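Local atomic coordinates of zinc peptidase (Vibrio cholerae, PDB entry 2GU1), a protein that hydrolyses, as a zinc-dependent DD-endopeptidase, the peptide cross-links between peptidoglycan strands of the cell wall, probably allowing insertion of new glycans and wall expansion. Residues Y204-K208 / A209-I213; G216-P219 / K220-H223; V230-N233 / G234-A238; E269-S272 / V273-T276. All coordinates share one frame; numbering follows the deposited sequence.

Interaction 1 (Y204-K208 / A209-I213); sequences YPVDK and AYRQI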
ATOM      1  N   TYR A 204     -13.660 -12.776   1.453  1.00 27.21           N
ATOM      2  CA  TYR A 204     -13.138 -13.416   0.240  1.00 25.40           C
ATOM      3  C   TYR A 204     -13.189 -12.609  -1.056  1.00 23.55           C
ATOM      4  O   TYR A 204     -14.155 -11.895  -1.309  1.00 24.46           O
ATOM      5  CB  TYR A 204     -13.890 -14.734   0.003  1.00 26.49           C
ATOM      6  CG  TYR A 204     -13.768 -15.716   1.147  1.00 24.32           C
ATOM      7  CD1 TYR A 204     -12.604 -16.455   1.334  1.00 25.78           C
ATOM      8  CD2 TYR A 204     -14.804 -15.874   2.067  1.00 26.45           C
ATOM      9  CE1 TYR A 204     -12.469 -17.331   2.415  1.00 26.49           C
ATOM     10  CE2 TYR A 204     -14.683 -16.740   3.143  1.00 24.34           C
ATOM     11  CZ  TYR A 204     -13.516 -17.466   3.314  1.00 29.19           C
ATOM     12  OH  TYR A 204     -13.396 -18.322   4.388  1.00 28.65           O
ATOM     13  N   PRO A 205     -12.137 -12.723  -1.893  1.00 21.80           N
ATOM     14  CA  PRO A 205     -12.037 -12.027  -3.180  1.00 22.19           C
ATOM     15  C   PRO A 205     -12.585 -12.880  -4.331  1.00 21.10           C
ATOM     16  O   PRO A 205     -12.486 -12.493  -5.497  1.00 21.33           O
ATOM     17  CB  PRO A 205     -10.539 -11.788  -3.327  1.00 20.92           C
ATOM     18  CG  PRO A 205      -9.970 -13.062  -2.749  1.00 25.11           C
ATOM     19  CD  PRO A 205     -10.825 -13.279  -1.498  1.00 22.69           C
ATOM     20  N   VAL A 206     -13.142 -14.047  -4.005  1.00 21.79           N
ATOM     21  CA  VAL A 206     -13.690 -14.937  -5.026  1.00 22.09           C
ATOM     22  C   VAL A 206     -14.991 -15.591  -4.543  1.00 25.17           C
ATOM     23  O   VAL A 206     -15.322 -15.556  -3.348  1.00 22.34           O
ATOM     24  CB  VAL A 206     -12.689 -16.067  -5.406  1.00 22.29           C
ATOM     25  CG1 VAL A 206     -11.431 -15.478  -6.063  1.00 23.76           C
ATOM     26  CG2 VAL A 206     -12.317 -16.863  -4.171  1.00 24.93           C
ATOM     27  N   ASP A 207     -15.720 -16.194  -5.481  1.00 26.29           N
ATOM     28  CA  ASP A 207     -16.976 -16.852  -5.159  1.00 27.64           C
ATOM     29  C   ASP A 207     -16.746 -18.131  -4.364  1.00 28.55           C
ATOM     30  O   ASP A 207     -15.654 -18.715  -4.399  1.00 25.43           O
ATOM     31  CB  ASP A 207     -17.761 -17.140  -6.441  1.00 30.92           C
ATOM     32  CG  ASP A 207     -18.214 -15.869  -7.141  1.00 31.87           C
ATOM     33  OD1 ASP A 207     -18.812 -14.991  -6.473  1.00 32.32           O
ATOM     34  OD2 ASP A 207     -17.977 -15.746  -8.361  1.00 35.85           O
ATOM     35  N   LYS A 208     -17.781 -18.561  -3.646  1.00 30.07           N
ATOM     36  CA  LYS A 208     -17.699 -19.756  -2.810  1.00 30.18           C
ATOM     37  C   LYS A 208     -17.040 -20.954  -3.477  1.00 28.89           C
ATOM     38  O   LYS A 208     -16.278 -21.694  -2.843  1.00 26.29           O
ATOM     39  CB  LYS A 208     -19.099 -20.154  -2.321  1.00 36.06           C
ATOM     40  CG  LYS A 208     -19.790 -19.083  -1.484  1.00 40.60           C
ATOM     41  CD  LYS A 208     -21.095 -19.597  -0.885  1.00 44.54           C
ATOM     42  CE  LYS A 208     -21.769 -18.533  -0.034  1.00 47.61           C
ATOM     43  NZ  LYS A 208     -23.019 -19.040   0.608  1.00 49.57           N
ATOM     44  N   ALA A 209     -17.319 -21.149  -4.755  1.00 26.69           N
ATOM     45  CA  ALA A 209     -16.755 -22.288  -5.473  1.00 29.72           C
ATOM     46  C   ALA A 209     -15.228 -22.355  -5.469  1.00 30.01           C
ATOM     47  O   ALA A 209     -14.654 -23.439  -5.573  1.00 32.36           O
ATOM     48  CB  ALA A 209     -17.272 -22.294  -6.920  1.00 29.33           C
ATOM     49  N   TYR A 210     -14.563 -21.214  -5.323  1.00 30.79           N
ATOM     50  CA  TYR A 210     -13.099 -21.201  -5.371  1.00 31.54           C
ATOM     51  C   TYR A 210     -12.406 -20.686  -4.107  1.00 32.53           C
ATOM     52  O   TYR A 210     -11.257 -20.234  -4.154  1.00 29.00           O
ATOM     53  CB  TYR A 210     -12.658 -20.364  -6.572  1.00 30.92           C
ATOM     54  CG  TYR A 210     -13.395 -20.715  -7.850  1.00 31.90           C
ATOM     55  CD1 TYR A 210     -13.344 -22.008  -8.374  1.00 31.70           C
ATOM     56  CD2 TYR A 210     -14.137 -19.754  -8.539  1.00 32.82           C
ATOM     57  CE1 TYR A 210     -14.011 -22.335  -9.552  1.00 33.37           C
ATOM     58  CE2 TYR A 210     -14.807 -20.069  -9.724  1.00 31.44           C
ATOM     59  CZ  TYR A 210     -14.737 -21.359 -10.224  1.00 32.99           C
ATOM     60  OH  TYR A 210     -15.369 -21.675 -11.407  1.00 33.41           O
ATOM     61  N   ARG A 211     -13.098 -20.778  -2.976  1.00 32.56           N
ATOM     62  CA  ARG A 211     -12.545 -20.290  -1.725  1.00 32.88           C
ATOM     63  C   ARG A 211     -11.581 -21.258  -1.035  1.00 33.48           C
ATOM     64  O   ARG A 211     -11.053 -20.959   0.035  1.00 34.84           O
ATOM     65  CB  ARG A 211     -13.694 -19.861  -0.797  1.00 31.22           C
ATOM     66  CG  ARG A 211     -14.492 -18.696  -1.384  1.00 31.68           C
ATOM     67  CD  ARG A 211     -15.604 -18.137  -0.486  1.00 30.01           C
ATOM     68  NE  ARG A 211     -16.230 -16.991  -1.141  1.00 30.91           N
ATOM     69  CZ  ARG A 211     -17.339 -16.379  -0.736  1.00 31.53           C
ATOM     70  NH1 ARG A 211     -17.980 -16.797   0.347  1.00 30.42           N
ATOM     71  NH2 ARG A 211     -17.814 -15.346  -1.425  1.00 31.79           N
ATOM     72  N   GLN A 212     -11.325 -22.407  -1.654  1.00 34.05           N
ATOM     73  CA  GLN A 212     -10.385 -23.358  -1.068  1.00 37.54           C
ATOM     74  C   GLN A 212      -9.002 -22.707  -1.021  1.00 38.38           C
ATOM     75  O   GLN A 212      -8.487 -22.247  -2.046  1.00 37.46           O
ATOM     76  CB  GLN A 212     -10.300 -24.643  -1.900  1.00 37.84           C
ATOM     77  CG  GLN A 212      -9.195 -25.584  -1.429  1.00 43.55           C
ATOM     78  CD  GLN A 212      -9.033 -26.818  -2.301  1.00 46.75           C
ATOM     79  OE1 GLN A 212      -8.126 -27.626  -2.085  1.00 48.76           O
ATOM     80  NE2 GLN A 212      -9.910 -26.973  -3.286  1.00 49.32           N
ATOM     81  N   ILE A 213      -8.409 -22.659   0.168  1.00 38.13           N
ATOM     82  CA  ILE A 213      -7.083 -22.074   0.336  1.00 38.67           C
ATOM     83  C   ILE A 213      -6.026 -23.167   0.161  1.00 39.22           C
ATOM     84  O   ILE A 213      -5.992 -24.137   0.918  1.00 40.16           O
ATOM     85  CB  ILE A 213      -6.942 -21.428   1.733  1.00 37.91           C
ATOM     86  CG1 ILE A 213      -7.956 -20.289   1.879  1.00 37.94           C
ATOM     87  CG2 ILE A 213      -5.532 -20.903   1.932  1.00 38.48           C
ATOM     88  CD1 ILE A 213      -8.005 -19.679   3.273  1.00 38.93           C
TER
HETATM   89  O   HOH W   1     -17.911 -13.273  -3.610  1.00 46.61           O
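The carbonyl oxygen of V206 is gripped side-on by two nitrogens of the R211 guanidinium. NE gives the shorter and straighter bond, R211 NE to V206 O at 2.8 Å (162° at the hydrogen); NH2 adds a more bent one to the same oxygen at 3.2 Å. The oxygen lies in the guanidinium plane, while the two nitrogens approach from opposite faces of the carbonyl plane. R211 reaches this far because its chain is extended from CG to NE, and on the way its CD passes over one face of the Y204 ring, a CH-pi contact with CD 3.7 Å from the ring centroid. Ring and guanidinium planes are only 12° apart. The guanidinium lies between Y204 CB on one face and K208 N on the other, and K208 CG comes within 3.4 Å of R211 NH1. A water links R211 NH2 weakly to D207 OD1. The backbone turns beneath this, Y210 N bonding to D207 O at 2.9 Å and R211 N only weakly to K208 O, while V206 CG2 packs on Y210 CB. D207 is held from its other oxygen by the hydroxyl of Y246. The turn lies at the surface in the loop between strands 189-191 and 213-215, with P205 and V206 packed on strand 312-318 and I213 against strand 235-237.

Interaction 2 (G216-P219 / K220-H223); sequences GFNP and KRKH
N218 and K220 are joined by the firmer of two hydrogen bonds here: the backbone N of K220 donates to N218 OD1 at 3.1 Å. It comes from above the plane of the amide, 57° out of it, and is somewhat bent. A weak bond from R221 N to N218 O, 3.3 Å long, closes a type I beta turn from N218 to R221, with P219 and K220 at its corners. The N218 side chain turns back over the turn with CG opposite its own backbone N (chi1 177°), which brings OD1 to K220 N and lays ND2 against R221, 3.3 Å from R221 CB. The amide and guanidinium planes stand 63° apart, and the contact between these residues is made by the base of the arginine. Beyond it the R221 chain bends at chi3 and leads away to V230, whose carbonyl oxygen accepts from NE; the side chain also touches H232. One asparagine thus uses both its backbone and its side-chain oxygen to fix the turn. The R221 side chain ends about 6 Å from the zinc ion, which would probably make the local field more positive beside the metal site, although a long, weak ion pair with D41 may offset part of that charge.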
ATOM      1  N   GLY A 216      -1.874 -20.664   2.891  1.00 31.65           N
ATOM      2  CA  GLY A 216      -2.209 -19.466   3.640  1.00 31.49           C
ATOM      3  C   GLY A 216      -1.046 -18.552   3.966  1.00 30.71           C
ATOM      4  O   GLY A 216       0.095 -18.818   3.590  1.00 32.77           O
ATOM      5  N   PHE A 217      -1.351 -17.470   4.673  1.00 32.07           N
ATOM      6  CA  PHE A 217      -0.370 -16.469   5.090  1.00 32.20           C
ATOM      7  C   PHE A 217       0.638 -17.103   6.048  1.00 35.71           C
ATOM      8  O   PHE A 217       0.247 -17.806   6.976  1.00 34.84           O
ATOM      9  CB  PHE A 217      -1.095 -15.324   5.810  1.00 30.21           C
ATOM     10  CG  PHE A 217      -0.201 -14.184   6.227  1.00 28.29           C
ATOM     11  CD1 PHE A 217       0.162 -13.195   5.313  1.00 29.43           C
ATOM     12  CD2 PHE A 217       0.237 -14.068   7.547  1.00 24.30           C
ATOM     13  CE1 PHE A 217       0.942 -12.099   5.709  1.00 24.45           C
ATOM     14  CE2 PHE A 217       1.016 -12.981   7.952  1.00 26.38           C
ATOM     15  CZ  PHE A 217       1.371 -11.995   7.031  1.00 28.13           C
ATOM     16  N   ASN A 218       1.927 -16.858   5.821  1.00 36.30           N
ATOM     17  CA  ASN A 218       2.978 -17.395   6.689  1.00 37.91           C
ATOM     18  C   ASN A 218       4.290 -16.653   6.476  1.00 38.16           C
ATOM     19  O   ASN A 218       5.065 -16.980   5.579  1.00 38.14           O
ATOM     20  CB  ASN A 218       3.187 -18.892   6.444  1.00 38.36           C
ATOM     21  CG  ASN A 218       4.318 -19.467   7.290  1.00 39.03           C
ATOM     22  OD1 ASN A 218       4.702 -18.892   8.315  1.00 37.33           O
ATOM     23  ND2 ASN A 218       4.848 -20.609   6.870  1.00 38.05           N
ATOM     24  N   PRO A 219       4.554 -15.643   7.316  1.00 38.90           N
ATOM     25  CA  PRO A 219       5.759 -14.812   7.263  1.00 39.56           C
ATOM     26  C   PRO A 219       7.050 -15.522   7.648  1.00 40.33           C
ATOM     27  O   PRO A 219       8.144 -15.021   7.374  1.00 40.19           O
ATOM     28  CB  PRO A 219       5.419 -13.666   8.213  1.00 39.64           C
ATOM     29  CG  PRO A 219       4.601 -14.353   9.255  1.00 40.76           C
ATOM     30  CD  PRO A 219       3.680 -15.221   8.427  1.00 39.50           C
ATOM     31  N   LYS A 220       6.924 -16.684   8.280  1.00 39.78           N
ATOM     32  CA  LYS A 220       8.094 -17.449   8.699  1.00 40.89           C
ATOM     33  C   LYS A 220       8.407 -18.634   7.790  1.00 41.25           C
ATOM     34  O   LYS A 220       9.322 -19.407   8.076  1.00 40.36           O
ATOM     35  CB  LYS A 220       7.909 -17.944  10.140  1.00 42.17           C
ATOM     36  CG  LYS A 220       7.948 -16.836  11.189  1.00 45.56           C
ATOM     37  CD  LYS A 220       7.597 -17.357  12.585  1.00 48.17           C
ATOM     38  CE  LYS A 220       8.564 -18.439  13.068  1.00 51.16           C
ATOM     39  NZ  LYS A 220       9.960 -17.936  13.247  1.00 52.06           N
ATOM     40  N   ARG A 221       7.663 -18.770   6.694  1.00 40.14           N
ATOM     41  CA  ARG A 221       7.878 -19.875   5.761  1.00 40.55           C
ATOM     42  C   ARG A 221       9.349 -19.988   5.357  1.00 41.65           C
ATOM     43  O   ARG A 221      10.005 -18.983   5.076  1.00 41.58           O
ATOM     44  CB  ARG A 221       7.023 -19.692   4.505  1.00 39.36           C
ATOM     45  CG  ARG A 221       7.123 -20.851   3.527  1.00 39.57           C
ATOM     46  CD  ARG A 221       6.398 -20.560   2.221  1.00 38.94           C
ATOM     47  NE  ARG A 221       6.901 -19.344   1.589  1.00 37.52           N
ATOM     48  CZ  ARG A 221       6.546 -18.920   0.379  1.00 39.18           C
ATOM     49  NH1 ARG A 221       5.682 -19.618  -0.348  1.00 37.98           N
ATOM     50  NH2 ARG A 221       7.054 -17.790  -0.101  1.00 37.23           N
ATOM     51  N   LYS A 222       9.863 -21.214   5.334  1.00 42.90           N
ATOM     52  CA  LYS A 222      11.253 -21.448   4.958  1.00 44.13           C
ATOM     53  C   LYS A 222      11.322 -22.066   3.570  1.00 43.90           C
ATOM     54  O   LYS A 222      10.496 -22.907   3.212  1.00 41.90           O
ATOM     55  CB  LYS A 222      11.936 -22.374   5.968  1.00 45.85           C
ATOM     56  CG  LYS A 222      12.087 -21.775   7.356  1.00 49.22           C
ATOM     57  CD  LYS A 222      12.761 -22.757   8.308  1.00 51.27           C
ATOM     58  CE  LYS A 222      12.953 -22.141   9.687  1.00 52.21           C
ATOM     59  NZ  LYS A 222      13.797 -20.913   9.629  1.00 52.78           N
ATOM     60  N   HIS A 223      12.308 -21.642   2.787  1.00 43.63           N
ATOM     61  CA  HIS A 223      12.470 -22.166   1.440  1.00 44.47           C
ATOM     62  C   HIS A 223      12.918 -23.621   1.520  1.00 45.42           C
ATOM     63  O   HIS A 223      13.831 -23.959   2.278  1.00 43.86           O
ATOM     64  CB  HIS A 223      13.504 -21.352   0.666  1.00 43.85           C
ATOM     65  CG  HIS A 223      13.546 -21.674  -0.794  1.00 44.73           C
ATOM     66  ND1 HIS A 223      12.608 -21.201  -1.686  1.00 45.03           N
ATOM     67  CD2 HIS A 223      14.392 -22.447  -1.513  1.00 44.98           C
ATOM     68  CE1 HIS A 223      12.875 -21.670  -2.893  1.00 46.14           C
ATOM     69  NE2 HIS A 223      13.953 -22.429  -2.814  1.00 46.59           N
TER

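Interaction 3 (V230-N233 / G234-A238); sequences VPHN and GTDFA. With ZN (zinc ion), chain B.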
ATOM      1  N   VAL A 230      11.483 -17.267   3.541  1.00 36.79           N
ATOM      2  CA  VAL A 230      10.930 -16.582   2.378  1.00 34.67           C
ATOM      3  C   VAL A 230       9.433 -16.558   2.681  1.00 33.69           C
ATOM      4  O   VAL A 230       8.709 -17.510   2.388  1.00 31.62           O
ATOM      5  CB  VAL A 230      11.212 -17.372   1.085  1.00 34.54           C
ATOM      6  CG1 VAL A 230      10.662 -16.626  -0.119  1.00 35.02           C
ATOM      7  CG2 VAL A 230      12.715 -17.589   0.938  1.00 35.15           C
ATOM      8  N   PRO A 231       8.957 -15.460   3.282  1.00 33.20           N
ATOM      9  CA  PRO A 231       7.551 -15.293   3.654  1.00 31.84           C
ATOM     10  C   PRO A 231       6.519 -15.360   2.540  1.00 31.02           C
ATOM     11  O   PRO A 231       6.747 -14.894   1.420  1.00 28.76           O
ATOM     12  CB  PRO A 231       7.541 -13.937   4.350  1.00 33.42           C
ATOM     13  CG  PRO A 231       8.573 -13.171   3.566  1.00 35.14           C
ATOM     14  CD  PRO A 231       9.694 -14.189   3.441  1.00 33.57           C
ATOM     15  N   HIS A 232       5.388 -15.978   2.860  1.00 30.12           N
ATOM     16  CA  HIS A 232       4.276 -16.035   1.928  1.00 27.45           C
ATOM     17  C   HIS A 232       3.374 -14.981   2.549  1.00 26.37           C
ATOM     18  O   HIS A 232       2.707 -15.231   3.555  1.00 25.29           O
ATOM     19  CB  HIS A 232       3.579 -17.388   1.944  1.00 26.60           C
ATOM     20  CG  HIS A 232       2.498 -17.505   0.914  1.00 28.55           C
ATOM     21  ND1 HIS A 232       1.214 -17.900   1.220  1.00 25.50           N
ATOM     22  CD2 HIS A 232       2.513 -17.272  -0.422  1.00 26.74           C
ATOM     23  CE1 HIS A 232       0.485 -17.908   0.117  1.00 27.88           C
ATOM     24  NE2 HIS A 232       1.249 -17.532  -0.892  1.00 25.25           N
ATOM     25  N   ASN A 233       3.379 -13.797   1.958  1.00 24.96           N
ATOM     26  CA  ASN A 233       2.610 -12.674   2.469  1.00 24.59           C
ATOM     27  C   ASN A 233       1.170 -12.547   1.977  1.00 24.73           C
ATOM     28  O   ASN A 233       0.605 -11.452   1.976  1.00 23.57           O
ATOM     29  CB  ASN A 233       3.387 -11.385   2.176  1.00 25.00           C
ATOM     30  CG  ASN A 233       4.631 -11.255   3.035  1.00 26.96           C
ATOM     31  OD1 ASN A 233       5.677 -10.794   2.577  1.00 29.07           O
ATOM     32  ND2 ASN A 233       4.518 -11.655   4.296  1.00 22.60           N
ATOM     33  N   GLY A 234       0.572 -13.660   1.566  1.00 24.21           N
ATOM     34  CA  GLY A 234      -0.798 -13.605   1.091  1.00 24.61           C
ATOM     35  C   GLY A 234      -1.496 -14.945   1.226  1.00 25.85           C
ATOM     36  O   GLY A 234      -0.941 -15.886   1.790  1.00 25.33           O
ATOM     37  N   THR A 235      -2.716 -15.031   0.713  1.00 24.94           N
ATOM     38  CA  THR A 235      -3.480 -16.270   0.777  1.00 24.06           C
ATOM     39  C   THR A 235      -3.744 -16.755  -0.647  1.00 25.56           C
ATOM     40  O   THR A 235      -4.142 -15.968  -1.509  1.00 26.40           O
ATOM     41  CB  THR A 235      -4.830 -16.044   1.495  1.00 22.92           C
ATOM     42  OG1 THR A 235      -4.601 -15.490   2.792  1.00 22.60           O
ATOM     43  CG2 THR A 235      -5.583 -17.340   1.640  1.00 21.49           C
ATOM     44  N   ASP A 236      -3.517 -18.040  -0.903  1.00 23.89           N
ATOM     45  CA  ASP A 236      -3.753 -18.595  -2.237  1.00 25.63           C
ATOM     46  C   ASP A 236      -5.086 -19.325  -2.319  1.00 26.35           C
ATOM     47  O   ASP A 236      -5.346 -20.225  -1.516  1.00 26.35           O
ATOM     48  CB  ASP A 236      -2.627 -19.560  -2.617  1.00 25.90           C
ATOM     49  CG  ASP A 236      -1.296 -18.865  -2.741  1.00 25.14           C
ATOM     50  OD1 ASP A 236      -1.290 -17.615  -2.721  1.00 23.83           O
ATOM     51  OD2 ASP A 236      -0.271 -19.560  -2.873  1.00 22.55           O
ATOM     52  N   PHE A 237      -5.923 -18.928  -3.281  1.00 25.08           N
ATOM     53  CA  PHE A 237      -7.236 -19.547  -3.502  1.00 25.89           C
ATOM     54  C   PHE A 237      -7.182 -20.410  -4.762  1.00 26.28           C
ATOM     55  O   PHE A 237      -6.530 -20.050  -5.754  1.00 25.92           O
ATOM     56  CB  PHE A 237      -8.325 -18.473  -3.647  1.00 25.63           C
ATOM     57  CG  PHE A 237      -8.609 -17.722  -2.377  1.00 24.37           C
ATOM     58  CD1 PHE A 237      -9.214 -18.359  -1.296  1.00 25.77           C
ATOM     59  CD2 PHE A 237      -8.243 -16.385  -2.247  1.00 25.73           C
ATOM     60  CE1 PHE A 237      -9.450 -17.675  -0.102  1.00 26.50           C
ATOM     61  CE2 PHE A 237      -8.472 -15.688  -1.063  1.00 24.72           C
ATOM     62  CZ  PHE A 237      -9.077 -16.333   0.015  1.00 25.29           C
ATOM     63  N   ALA A 238      -7.857 -21.557  -4.713  1.00 26.59           N
ATOM     64  CA  ALA A 238      -7.869 -22.504  -5.820  1.00 28.03           C
ATOM     65  C   ALA A 238      -8.796 -22.079  -6.949  1.00 28.98           C
ATOM     66  O   ALA A 238      -9.882 -22.640  -7.122  1.00 31.98           O
ATOM     67  CB  ALA A 238      -8.269 -23.885  -5.311  1.00 27.37           C
TER
HETATM   68 ZN    ZN B 362       0.638 -16.973  -2.738  1.00 26.62          ZN
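H232 and D236 meet through metal coordination: H232 NE2 and D236 OD1 each bind the zinc ion at 2.0 Å. The second carboxylate oxygen is farther off, D236 OD2 lying 2.7 Å from the zinc, so the carboxylate holds the metal unevenly. The two ligand atoms, H232 NE2 and D236 OD1, are 3.1 Å apart because they share the ion, and are not hydrogen-bonded. OD1 sits at the ring edge, close to the imidazole plane, while the carboxylate is turned 83° to that plane. With CG opposite the backbone N (chi1 -175°), the H232 ring folds back toward the strand that carries D236.

Among the polar contacts, ring atom ND1 is hydrogen-bonded to the carbonyl oxygen of G216, a second-shell partner that helps to fix the rotation of the ring with NE2 toward the metal. Packing is supplied by the glycine between them: G234 N lies over the ring centre, 4.3 Å above its plane, and H232 CE1 approaches G234 O to 3.0 Å.

H313, from strand 312-318, completes the protein ligands. Histidine and aspartate with three residues between them, H232-x-x-x-D236, and a histidine from a later strand form the catalytic zinc site characteristic of M23 peptidases of the lysostaphin type.

Interaction 4 (E269-S272 / V273-T276); sequences EHNS and VYKT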
ATOM      1  N   GLU A 269      -6.640   0.732  -2.968  1.00 27.80           N
ATOM      2  CA  GLU A 269      -6.511   1.425  -1.697  1.00 28.98           C
ATOM      3  C   GLU A 269      -7.934   1.646  -1.219  1.00 28.25           C
ATOM      4  O   GLU A 269      -8.734   2.297  -1.894  1.00 29.03           O
ATOM      5  CB  GLU A 269      -5.782   2.759  -1.870  1.00 33.07           C
ATOM      6  CG  GLU A 269      -5.677   3.557  -0.582  1.00 36.93           C
ATOM      7  CD  GLU A 269      -4.703   4.720  -0.688  1.00 41.70           C
ATOM      8  OE1 GLU A 269      -4.836   5.524  -1.637  1.00 43.17           O
ATOM      9  OE2 GLU A 269      -3.804   4.830   0.179  1.00 43.91           O
ATOM     10  N   HIS A 270      -8.249   1.076  -0.063  1.00 27.97           N
ATOM     11  CA  HIS A 270      -9.580   1.167   0.512  1.00 28.45           C
ATOM     12  C   HIS A 270      -9.753   2.411   1.369  1.00 29.71           C
ATOM     13  O   HIS A 270     -10.806   3.049   1.341  1.00 26.51           O
ATOM     14  CB  HIS A 270      -9.850  -0.098   1.313  1.00 24.77           C
ATOM     15  CG  HIS A 270      -9.732  -1.342   0.492  1.00 26.62           C
ATOM     16  ND1 HIS A 270     -10.598  -1.629  -0.543  1.00 28.06           N
ATOM     17  CD2 HIS A 270      -8.810  -2.333   0.497  1.00 25.90           C
ATOM     18  CE1 HIS A 270     -10.213  -2.744  -1.139  1.00 28.94           C
ATOM     19  NE2 HIS A 270      -9.130  -3.190  -0.529  1.00 27.72           N
ATOM     20  N   ASN A 271      -8.718   2.739   2.135  1.00 28.18           N
ATOM     21  CA  ASN A 271      -8.727   3.941   2.965  1.00 29.54           C
ATOM     22  C   ASN A 271      -7.290   4.237   3.382  1.00 29.67           C
ATOM     23  O   ASN A 271      -6.359   3.643   2.845  1.00 29.17           O
ATOM     24  CB  ASN A 271      -9.657   3.778   4.179  1.00 29.81           C
ATOM     25  CG  ASN A 271      -9.110   2.829   5.231  1.00 28.98           C
ATOM     26  OD1 ASN A 271      -8.064   2.212   5.054  1.00 30.16           O
ATOM     27  ND2 ASN A 271      -9.833   2.712   6.345  1.00 29.03           N
ATOM     28  N   SER A 272      -7.102   5.157   4.321  1.00 31.11           N
ATOM     29  CA  SER A 272      -5.762   5.529   4.763  1.00 31.12           C
ATOM     30  C   SER A 272      -4.928   4.392   5.356  1.00 31.03           C
ATOM     31  O   SER A 272      -3.701   4.492   5.436  1.00 30.17           O
ATOM     32  CB  SER A 272      -5.856   6.666   5.791  1.00 33.11           C
ATOM     33  OG  SER A 272      -6.734   6.324   6.855  1.00 35.00           O
ATOM     34  N   VAL A 273      -5.585   3.303   5.745  1.00 28.00           N
ATOM     35  CA  VAL A 273      -4.895   2.185   6.374  1.00 26.89           C
ATOM     36  C   VAL A 273      -4.815   0.889   5.550  1.00 26.47           C
ATOM     37  O   VAL A 273      -3.773   0.226   5.520  1.00 27.21           O
ATOM     38  CB  VAL A 273      -5.576   1.868   7.738  1.00 26.69           C
ATOM     39  CG1 VAL A 273      -4.942   0.656   8.388  1.00 27.07           C
ATOM     40  CG2 VAL A 273      -5.483   3.093   8.664  1.00 26.42           C
ATOM     41  N   TYR A 274      -5.908   0.544   4.880  1.00 23.67           N
ATOM     42  CA  TYR A 274      -5.997  -0.704   4.120  1.00 22.22           C
ATOM     43  C   TYR A 274      -5.814  -0.679   2.603  1.00 22.52           C
ATOM     44  O   TYR A 274      -6.278   0.228   1.917  1.00 23.21           O
ATOM     45  CB  TYR A 274      -7.353  -1.355   4.394  1.00 22.40           C
ATOM     46  CG  TYR A 274      -7.587  -1.769   5.822  1.00 23.78           C
ATOM     47  CD1 TYR A 274      -7.125  -2.999   6.296  1.00 22.26           C
ATOM     48  CD2 TYR A 274      -8.282  -0.935   6.704  1.00 25.50           C
ATOM     49  CE1 TYR A 274      -7.348  -3.391   7.605  1.00 22.34           C
ATOM     50  CE2 TYR A 274      -8.508  -1.321   8.022  1.00 20.52           C
ATOM     51  CZ  TYR A 274      -8.041  -2.555   8.461  1.00 23.36           C
ATOM     52  OH  TYR A 274      -8.297  -2.967   9.743  1.00 20.48           O
ATOM     53  N   LYS A 275      -5.147  -1.713   2.099  1.00 21.77           N
ATOM     54  CA  LYS A 275      -4.946  -1.906   0.670  1.00 19.96           C
ATOM     55  C   LYS A 275      -5.040  -3.422   0.475  1.00 20.56           C
ATOM     56  O   LYS A 275      -4.802  -4.193   1.411  1.00 19.19           O
ATOM     57  CB  LYS A 275      -3.556  -1.456   0.206  1.00 21.04           C
ATOM     58  CG  LYS A 275      -3.219   0.025   0.349  1.00 23.84           C
ATOM     59  CD  LYS A 275      -1.824   0.271  -0.226  1.00 28.02           C
ATOM     60  CE  LYS A 275      -1.383   1.734  -0.123  1.00 31.60           C
ATOM     61  NZ  LYS A 275      -1.100   2.134   1.282  1.00 35.25           N
ATOM     62  N   THR A 276      -5.392  -3.841  -0.734  1.00 19.93           N
ATOM     63  CA  THR A 276      -5.458  -5.262  -1.061  1.00 19.86           C
ATOM     64  C   THR A 276      -4.739  -5.438  -2.392  1.00 19.77           C
ATOM     65  O   THR A 276      -4.792  -4.548  -3.251  1.00 16.61           O
ATOM     66  CB  THR A 276      -6.916  -5.768  -1.210  1.00 19.85           C
ATOM     67  OG1 THR A 276      -7.646  -4.901  -2.087  1.00 20.89           O
ATOM     68  CG2 THR A 276      -7.605  -5.830   0.145  1.00 18.59           C
TER
HETATM   69  O   HOH W   2      -3.599   3.013   2.476  1.00 36.92           O
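The amide of N271 and the ring of Y274 lie side by side and point the same way, their planes 29° apart, with the amide at the ring edge. N271 CG sits between its backbone N and carbonyl carbon (chi1 72°), which carries OD1 in under the returning chain. There N271 OD1 takes two backbone N-H groups: Y274 N at 2.7 Å, almost straight (176°) and nearly in line with the side-chain C=O, and V273 N at 2.8 Å from well above the amide plane. H270 and T276 instead cross at about a right angle. The hydroxyl comes to the imidazole edge, H270 NE2 to T276 OG1 at 2.7 Å, and either could be the donor; OG1 also bonds to the hydroxyl of Y278. ND1 of the same ring is held by the carbonyl of D250. A third pair, E269 and K275, runs alongside on one face of the sheet as a non-hydrogen-bonded antiparallel pair. Their ends form only a long salt bridge, E269 OE2 to K275 NZ at 4.0 Å. A water bonds to both and to N271 O, while NZ has N320 OD1 as a further partner. One backbone bond, H270 N to Y274 O at 2.9 Å, closes the hairpin between strands 265-269 and 274-281. Neutral hydrogen bonds thus make up most of the direct polar contacts of the reversal, while the water joining the charged pair probably weakens but does not remove its attraction.

In the fold
All four contacts are local and follow in series along the chain, none nesting or crossing. Interaction 1 rounds the turn that leads into strand 213-215; interaction 2 forms the turn just after that strand, and interaction 3 returns through the zinc site along strand 235-237, its antiparallel neighbour. Interactions 2 and 3 are joined at R221 with V230 and G216 with H232, their centres about 8 Å apart. Interaction 1 meets the far end of strand 235-237, where Q212 pairs with A238 and P205 packs on F237. Interaction 4 closes the later hairpin 265-269/274-281, touching none of the others, yet strand 312-318 pairs with both 235-237 and 274-281 and ties it into the same curled sheet.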